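Side-chain contacts in peroxiredoxin 5 (Alvinella pompejana, PDB 2XHF), which probably reduces hydrogen peroxide and organic hydroperoxides, as a thiol-dependent antioxidant enzyme of the thioredoxin superfamily: residues D22-E27 against S31-I36; H37-G42 against K103-A108; A81-N86 against G112-A117. All coordinates share one frame; numbering follows the deposited sequence.

How a small hairpin is built onto a thioredoxin-like core can be followed through three neighbouring contacts. Contact 1 is the hairpin itself, strands 24-26 and 33-35. Contact 2 begins directly after it in the chain, where helix 37-40 meets strand 105-108, an outermost strand of the five-stranded mixed sheet. Contact 3 joins the adjacent parallel strand 79-84 to helix 113-118, and its segments alternate along the chain with those of contact 2. The centres of contacts 1 and 2 lie about 9 Å apart, those of 1 and 3 about 10 Å, and those of 2 and 3 about 12 Å. Hairpin, sheet edge and covering helix therefore form one continuous packed region.

Contact 1: D22-E27 against S31-I36; sequences DVLVYE and SKSFPI
V25 pairs with F34 in the middle of an antiparallel beta hairpin, strands 24-26 and 33-35, which lies beside strand 105-108 at the border of the main sheet. Four backbone hydrogen bonds hold it. V25 N to F34 O (2.9 Å) and F34 N to V25 O (3.0 Å) form the central pair, with I36 N to V23 O and E27 N to K32 O beyond them. V25 and F34 share one face, where V25 CG2 meets F34 CE1 at 3.9 Å. With CG set between backbone N and carbonyl carbon (chi1 48°), the F34 ring folds back over the hairpin and puts one face over V25 O, near the ring's rim. E27 OE1 comes obliquely to F34 CZ at 3.3 Å, carboxylate and ring planes 55° apart, while E27 OE2 makes a salt bridge with R105. On the other face, S33 CB sits over the Y26 ring, 3.9 Å from its centroid, in a CH-pi contact, and Y26 OH is hydrogen-bonded to H111. A leucine in place of Y26 would probably leave H111 without this partner and S33 CB without an aromatic face to rest on. K32 rests CD against E27 O at 3.1 Å and carries NZ to a salt bridge with D28. Main-chain bonds thus set the register, while Y26's backbone bond to A108, its hydroxyl and the E27 carboxylate tie the hairpin to the strand and loop beside it.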
# COMPACT_ATOMS: atom_id res chain seq x y z
N ASP A 22 -14.08 -18.92 3.38
CA ASP A 22 -13.06 -19.76 2.83
C ASP A 22 -12.58 -19.08 1.55
O ASP A 22 -12.98 -19.46 0.45
CB ASP A 22 -13.71 -21.13 2.54
CG ASP A 22 -12.73 -22.23 2.19
OD1 ASP A 22 -11.49 -22.04 2.26
OD2 ASP A 22 -13.25 -23.34 1.85
N VAL A 23 -11.76 -18.05 1.69
CA VAL A 23 -11.28 -17.32 0.52
C VAL A 23 -9.76 -17.24 0.52
O VAL A 23 -9.11 -17.45 1.55
CB VAL A 23 -11.86 -15.91 0.42
CG1 VAL A 23 -13.37 -15.91 0.67
CG2 VAL A 23 -11.18 -15.04 1.37
N LEU A 24 -9.20 -16.99 -0.66
CA LEU A 24 -7.76 -16.84 -0.82
C LEU A 24 -7.26 -15.52 -0.26
O LEU A 24 -7.88 -14.46 -0.46
CB LEU A 24 -7.40 -16.88 -2.31
CG LEU A 24 -7.52 -18.22 -3.03
CD1 LEU A 24 -7.09 -18.02 -4.47
CD2 LEU A 24 -6.66 -19.27 -2.35
N VAL A 25 -6.16 -15.58 0.47
CA VAL A 25 -5.44 -14.40 0.88
C VAL A 25 -4.01 -14.51 0.41
O VAL A 25 -3.57 -15.56 -0.06
CB VAL A 25 -5.52 -14.16 2.40
CG1 VAL A 25 -6.96 -13.92 2.81
CG2 VAL A 25 -4.95 -15.34 3.15
N TYR A 26 -3.30 -13.39 0.48
CA TYR A 26 -1.95 -13.31 -0.05
C TYR A 26 -0.98 -12.99 1.07
O TYR A 26 -1.35 -12.37 2.07
CB TYR A 26 -1.90 -12.21 -1.13
CG TYR A 26 -2.84 -12.48 -2.25
CD1 TYR A 26 -4.21 -12.23 -2.12
CD2 TYR A 26 -2.38 -12.99 -3.46
CE1 TYR A 26 -5.08 -12.51 -3.15
CE2 TYR A 26 -3.24 -13.27 -4.48
CZ TYR A 26 -4.59 -13.03 -4.33
OH TYR A 26 -5.44 -13.30 -5.38
N GLU A 27 0.26 -13.44 0.93
CA GLU A 27 1.26 -13.16 1.95
C GLU A 27 2.59 -13.00 1.24
O GLU A 27 2.95 -13.82 0.39
CB GLU A 27 1.31 -14.31 2.95
CG GLU A 27 2.19 -14.06 4.16
CD GLU A 27 2.16 -15.23 5.14
OE1 GLU A 27 1.76 -16.34 4.75
OE2 GLU A 27 2.56 -15.01 6.30
N SER A 31 2.20 -14.04 -5.90
CA SER A 31 2.22 -15.45 -6.31
C SER A 31 2.00 -16.41 -5.11
O SER A 31 1.69 -17.60 -5.30
CB SER A 31 3.52 -15.78 -7.06
OG SER A 31 4.65 -15.71 -6.22
N LYS A 32 2.14 -15.90 -3.89
CA LYS A 32 1.92 -16.72 -2.69
C LYS A 32 0.54 -16.45 -2.14
O LYS A 32 0.33 -15.51 -1.37
CB LYS A 32 2.97 -16.47 -1.62
CG LYS A 32 2.71 -17.26 -0.32
CD LYS A 32 3.54 -16.79 0.86
CE LYS A 32 5.02 -16.95 0.62
NZ LYS A 32 5.76 -16.49 1.83
N SER A 33 -0.42 -17.25 -2.60
CA SER A 33 -1.78 -17.15 -2.09
C SER A 33 -2.28 -18.52 -1.66
O SER A 33 -1.82 -19.57 -2.13
CB SER A 33 -2.72 -16.56 -3.12
OG SER A 33 -2.71 -17.35 -4.28
N PHE A 34 -3.21 -18.50 -0.73
CA PHE A 34 -3.68 -19.74 -0.15
C PHE A 34 -4.98 -19.43 0.59
O PHE A 34 -5.23 -18.28 0.98
CB PHE A 34 -2.64 -20.31 0.84
CG PHE A 34 -2.12 -19.28 1.80
CD1 PHE A 34 -2.77 -19.04 2.99
CD2 PHE A 34 -0.99 -18.56 1.50
CE1 PHE A 34 -2.31 -18.10 3.87
CE2 PHE A 34 -0.52 -17.60 2.38
CZ PHE A 34 -1.19 -17.35 3.56
N PRO A 35 -5.81 -20.45 0.78
CA PRO A 35 -7.03 -20.21 1.56
C PRO A 35 -6.68 -19.79 2.97
O PRO A 35 -5.79 -20.36 3.61
CB PRO A 35 -7.70 -21.59 1.60
CG PRO A 35 -7.15 -22.33 0.41
CD PRO A 35 -5.74 -21.84 0.26
N ILE A 36 -7.39 -18.81 3.47
CA ILE A 36 -7.17 -18.40 4.86
C ILE A 36 -7.41 -19.56 5.83
O ILE A 36 -6.83 -19.60 6.92
CB ILE A 36 -8.00 -17.16 5.22
CG1 ILE A 36 -7.50 -16.56 6.54
CG2 ILE A 36 -9.49 -17.42 5.23
CD1 ILE A 36 -8.11 -15.21 6.86

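Contact 2: H37-G42 against K103-A108; sequences HDVFRG and KIRMLA
V39 is the one residue of 37-42 whose side chain reaches the other segment, and its two methyls divide the work. The apolar part is slight: V39 CG2 meets L107 CD1 at 4.3 Å, a loose methyl-to-methyl contact that buries little surface. CG1, anti to the backbone N (chi1 178°), turns instead to the neighbouring side chain and lies 3.7 Å above the plane of the F40 ring, over its centre. With CG1 over that ring, CG2 is the methyl that faces the strand.

The same methyl also approaches a charged group, V39 CG2 standing 4.3 Å from R105 NH2 and oblique to the guanidinium. R105 has a bend at every side-chain torsion, each near -60° to -77°, which folds the chain compactly but still carries the guanidinium out from the strand, toward the hairpin and helix 37-40. Its NE is paired with E27 of the hairpin in a salt bridge, so V39 brushes a group already held by another partner.

Direct hydrogen bonds between the segments are absent, and water supplies the polar link. R105 NH1 donates to one water at 3.0 Å, met at the edge of the guanidinium and in its plane; that water reaches D38 O only weakly.

Within 37-42, charge is paired locally. R41 NH1 bonds to D38 OD1 at 2.9 Å in a salt bridge, nearly in the guanidinium plane but on the anti side of the carboxylate and tilted well out of the carboxylate plane, and H37 O sits over the guanidinium face.

Together these features belong to the border of a thioredoxin-like sheet, where a short, weakly bonded helix between the hairpin and strand 44-49 lies against an outermost strand of the sheet, 105-108, paired in parallel with strand 79-84.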
# COMPACT_ATOMS: atom_id res chain seq x y z
N HIS A 37 -8.26 -20.51 5.44
CA HIS A 37 -8.45 -21.71 6.27
C HIS A 37 -7.15 -22.45 6.59
O HIS A 37 -7.07 -23.15 7.60
CB HIS A 37 -9.43 -22.65 5.62
CG HIS A 37 -10.86 -22.27 5.85
ND1 HIS A 37 -11.89 -23.17 5.76
CD2 HIS A 37 -11.42 -21.09 6.20
CE1 HIS A 37 -13.03 -22.56 6.02
NE2 HIS A 37 -12.77 -21.30 6.30
N ASP A 38 -6.13 -22.31 5.73
CA ASP A 38 -4.85 -22.96 6.02
C ASP A 38 -4.25 -22.44 7.31
O ASP A 38 -3.51 -23.15 7.99
CB ASP A 38 -3.82 -22.73 4.91
CG ASP A 38 -4.15 -23.46 3.62
OD1 ASP A 38 -5.09 -24.29 3.57
OD2 ASP A 38 -3.41 -23.21 2.64
N VAL A 39 -4.52 -21.18 7.65
CA VAL A 39 -3.85 -20.56 8.78
C VAL A 39 -4.35 -21.15 10.10
O VAL A 39 -3.58 -21.34 11.03
CB VAL A 39 -4.05 -19.02 8.74
CG1 VAL A 39 -3.40 -18.37 9.95
CG2 VAL A 39 -3.49 -18.46 7.44
N PHE A 40 -5.65 -21.46 10.17
CA PHE A 40 -6.26 -21.87 11.44
C PHE A 40 -6.78 -23.32 11.43
O PHE A 40 -7.37 -23.76 12.38
CB PHE A 40 -7.38 -20.91 11.85
CG PHE A 40 -6.95 -19.48 11.92
CD1 PHE A 40 -6.25 -19.01 13.03
CD2 PHE A 40 -7.26 -18.60 10.91
CE1 PHE A 40 -5.84 -17.69 13.12
CE2 PHE A 40 -6.84 -17.27 10.97
CZ PHE A 40 -6.13 -16.83 12.09
N ARG A 41 -6.53 -24.06 10.35
CA ARG A 41 -6.98 -25.45 10.31
C ARG A 41 -6.34 -26.24 11.45
O ARG A 41 -5.12 -26.24 11.61
CB ARG A 41 -6.58 -26.09 8.99
CG ARG A 41 -7.08 -27.51 8.82
CD ARG A 41 -6.89 -28.06 7.42
NE ARG A 41 -7.66 -27.31 6.43
CZ ARG A 41 -7.12 -26.55 5.49
NH1 ARG A 41 -5.80 -26.45 5.39
NH2 ARG A 41 -7.89 -25.89 4.63
N GLY A 42 -7.18 -26.92 12.22
CA GLY A 42 -6.72 -27.82 13.26
C GLY A 42 -6.04 -27.14 14.44
O GLY A 42 -5.33 -27.80 15.22
N LYS A 103 6.19 -12.33 14.64
CA LYS A 103 5.26 -13.09 15.46
C LYS A 103 3.87 -13.15 14.89
O LYS A 103 3.08 -14.00 15.28
CB LYS A 103 5.22 -12.49 16.87
CG LYS A 103 6.54 -12.64 17.60
CD LYS A 103 6.68 -13.95 18.31
CE LYS A 103 7.48 -13.72 19.60
NZ LYS A 103 8.87 -13.22 19.36
N ILE A 104 3.55 -12.26 13.96
CA ILE A 104 2.20 -12.14 13.42
C ILE A 104 2.23 -12.38 11.92
O ILE A 104 3.05 -11.81 11.21
CB ILE A 104 1.63 -10.73 13.71
CG1 ILE A 104 1.56 -10.46 15.23
CG2 ILE A 104 0.26 -10.56 13.08
CD1 ILE A 104 1.28 -9.00 15.58
N ARG A 105 1.35 -13.25 11.44
CA ARG A 105 1.19 -13.49 10.02
C ARG A 105 0.48 -12.29 9.40
O ARG A 105 -0.57 -11.89 9.86
CB ARG A 105 0.35 -14.75 9.81
CG ARG A 105 0.95 -16.03 10.40
CD ARG A 105 2.11 -16.57 9.57
NE ARG A 105 1.70 -16.93 8.22
CZ ARG A 105 1.04 -18.04 7.90
NH1 ARG A 105 0.73 -18.96 8.81
NH2 ARG A 105 0.72 -18.23 6.64
N MET A 106 1.07 -11.75 8.34
CA MET A 106 0.56 -10.56 7.70
C MET A 106 -0.17 -10.95 6.44
O MET A 106 0.46 -11.25 5.42
CB MET A 106 1.70 -9.58 7.41
CG MET A 106 2.32 -9.01 8.67
SD MET A 106 1.30 -7.66 9.30
CE MET A 106 1.90 -7.50 10.98
N LEU A 107 -1.49 -10.97 6.53
CA LEU A 107 -2.35 -11.45 5.48
C LEU A 107 -2.95 -10.28 4.69
O LEU A 107 -3.58 -9.39 5.24
CB LEU A 107 -3.47 -12.32 6.05
CG LEU A 107 -3.02 -13.49 6.92
CD1 LEU A 107 -4.25 -14.25 7.38
CD2 LEU A 107 -2.05 -14.41 6.19
N ALA A 108 -2.72 -10.30 3.39
CA ALA A 108 -3.21 -9.27 2.49
C ALA A 108 -4.49 -9.73 1.81
O ALA A 108 -4.46 -10.64 0.99
CB ALA A 108 -2.15 -8.93 1.46
O HOH W 1 -0.42 -21.57 7.79

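Contact 3: A81-N86 against G112-A117; sequences ACIAVN and GEFTRA
V85 and G112 bring the two backbones nearest, CA to CA 5.5 Å, where the chain leaving strand 79-84 passes the N-cap of helix 113-118. G112 has a positive phi (70°) and no side chain, and V85 packs onto its bare backbone, with CG2 4.0 Å and CG1 4.1 Å from G112 CA. A beta carbon at this place would probably come too near R116 NH1, since the R116 guanidinium lies flat over G112 O, 3.4 Å from its plane, while NH1 bonds to H111 O.

Both methyls of V85 meet the helix start. Its CG2, anti to the carbonyl carbon, touches T115 OG1 at 3.5 Å as the two side chains cross at a slant. That hydroxyl is not left to the hydrocarbon alone: it is hydrogen-bonded to D109 OD2, and D109 OD1 takes F114 N, so one carboxylate serves both the first turn of the helix and the threonine buried against V85.

Two residues back along the strand, I83 reaches out with an extended chain. Its CD1 meets F114 CD2 at 3.7 Å, the two side chains crossing at about a right angle and the methyl coming obliquely to the ring. The phenyl is directed from the helix toward the sheet by a trans first torsion, CG opposite the F114 backbone N (chi1 -178°).

L47 of strand 44-49 is touched by both I83 and F114; V23 and I36 of the hairpin pack on F114, while C82 and A84, facing the other way from I83, meet helix 88-98.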
# COMPACT_ATOMS: atom_id res chain seq x y z
N ALA A 81 -2.79 -13.60 13.31
CA ALA A 81 -2.77 -13.04 11.98
C ALA A 81 -3.42 -11.67 11.97
O ALA A 81 -4.47 -11.47 12.58
CB ALA A 81 -3.50 -13.95 11.01
N CYS A 82 -2.77 -10.75 11.26
CA CYS A 82 -3.30 -9.43 10.99
C CYS A 82 -3.69 -9.39 9.53
O CYS A 82 -2.90 -9.77 8.68
CB CYS A 82 -2.21 -8.39 11.23
SG CYS A 82 -2.66 -6.69 10.81
N ILE A 83 -4.91 -8.93 9.24
CA ILE A 83 -5.40 -8.88 7.88
C ILE A 83 -5.77 -7.44 7.50
O ILE A 83 -6.35 -6.70 8.30
CB ILE A 83 -6.59 -9.85 7.67
CG1 ILE A 83 -6.96 -9.99 6.21
CG2 ILE A 83 -7.80 -9.49 8.52
CD1 ILE A 83 -7.70 -11.32 5.91
N ALA A 84 -5.43 -7.06 6.28
CA ALA A 84 -5.76 -5.75 5.75
C ALA A 84 -6.00 -5.83 4.27
O ALA A 84 -5.45 -6.68 3.58
CB ALA A 84 -4.63 -4.79 6.02
N VAL A 85 -6.79 -4.88 3.75
CA VAL A 85 -7.01 -4.77 2.33
C VAL A 85 -5.84 -3.92 1.80
O VAL A 85 -5.87 -2.68 1.80
CB VAL A 85 -8.39 -4.17 2.03
CG1 VAL A 85 -8.61 -4.04 0.53
CG2 VAL A 85 -9.50 -5.01 2.66
N ASN A 86 -4.82 -4.64 1.32
CA ASN A 86 -3.58 -4.10 0.76
C ASN A 86 -3.01 -5.17 -0.14
O ASN A 86 -3.34 -6.36 -0.00
CB ASN A 86 -2.54 -3.81 1.83
CG ASN A 86 -2.71 -2.46 2.50
OD1 ASN A 86 -3.06 -2.39 3.66
ND2 ASN A 86 -2.45 -1.38 1.76
N GLY A 112 -10.10 -7.43 -1.30
CA GLY A 112 -11.14 -7.17 -0.33
C GLY A 112 -12.18 -8.28 -0.26
O GLY A 112 -13.26 -8.09 0.31
N GLU A 113 -11.85 -9.45 -0.78
CA GLU A 113 -12.82 -10.52 -0.85
C GLU A 113 -13.21 -11.06 0.53
O GLU A 113 -14.38 -11.33 0.80
CB GLU A 113 -12.32 -11.66 -1.74
CG GLU A 113 -13.36 -12.72 -1.98
CD GLU A 113 -12.90 -13.81 -2.92
OE1 GLU A 113 -11.68 -13.91 -3.19
OE2 GLU A 113 -13.77 -14.58 -3.38
N PHE A 114 -12.22 -11.23 1.42
CA PHE A 114 -12.50 -11.75 2.75
C PHE A 114 -13.33 -10.75 3.53
O PHE A 114 -14.31 -11.11 4.19
CB PHE A 114 -11.21 -12.08 3.50
CG PHE A 114 -11.44 -12.67 4.87
CD1 PHE A 114 -11.76 -14.00 5.01
CD2 PHE A 114 -11.33 -11.90 6.01
CE1 PHE A 114 -11.96 -14.56 6.26
CE2 PHE A 114 -11.54 -12.43 7.25
CZ PHE A 114 -11.84 -13.77 7.39
N THR A 115 -12.93 -9.49 3.43
CA THR A 115 -13.62 -8.41 4.11
C THR A 115 -15.08 -8.31 3.66
O THR A 115 -16.00 -8.18 4.49
CB THR A 115 -12.86 -7.10 3.83
OG1 THR A 115 -11.57 -7.17 4.45
CG2 THR A 115 -13.61 -5.87 4.36
N ARG A 116 -15.33 -8.41 2.36
CA ARG A 116 -16.70 -8.37 1.87
C ARG A 116 -17.48 -9.59 2.34
O ARG A 116 -18.65 -9.47 2.71
CB ARG A 116 -16.74 -8.27 0.35
CG ARG A 116 -16.51 -6.86 -0.15
CD ARG A 116 -16.78 -6.71 -1.63
NE ARG A 116 -15.98 -7.64 -2.43
CZ ARG A 116 -14.73 -7.41 -2.82
NH1 ARG A 116 -14.12 -6.27 -2.51
NH2 ARG A 116 -14.09 -8.33 -3.53
N ALA A 117 -16.85 -10.76 2.33
CA ALA A 117 -17.54 -11.99 2.70
C ALA A 117 -17.89 -11.93 4.18
O ALA A 117 -18.94 -12.41 4.60
CB ALA A 117 -16.66 -13.18 2.40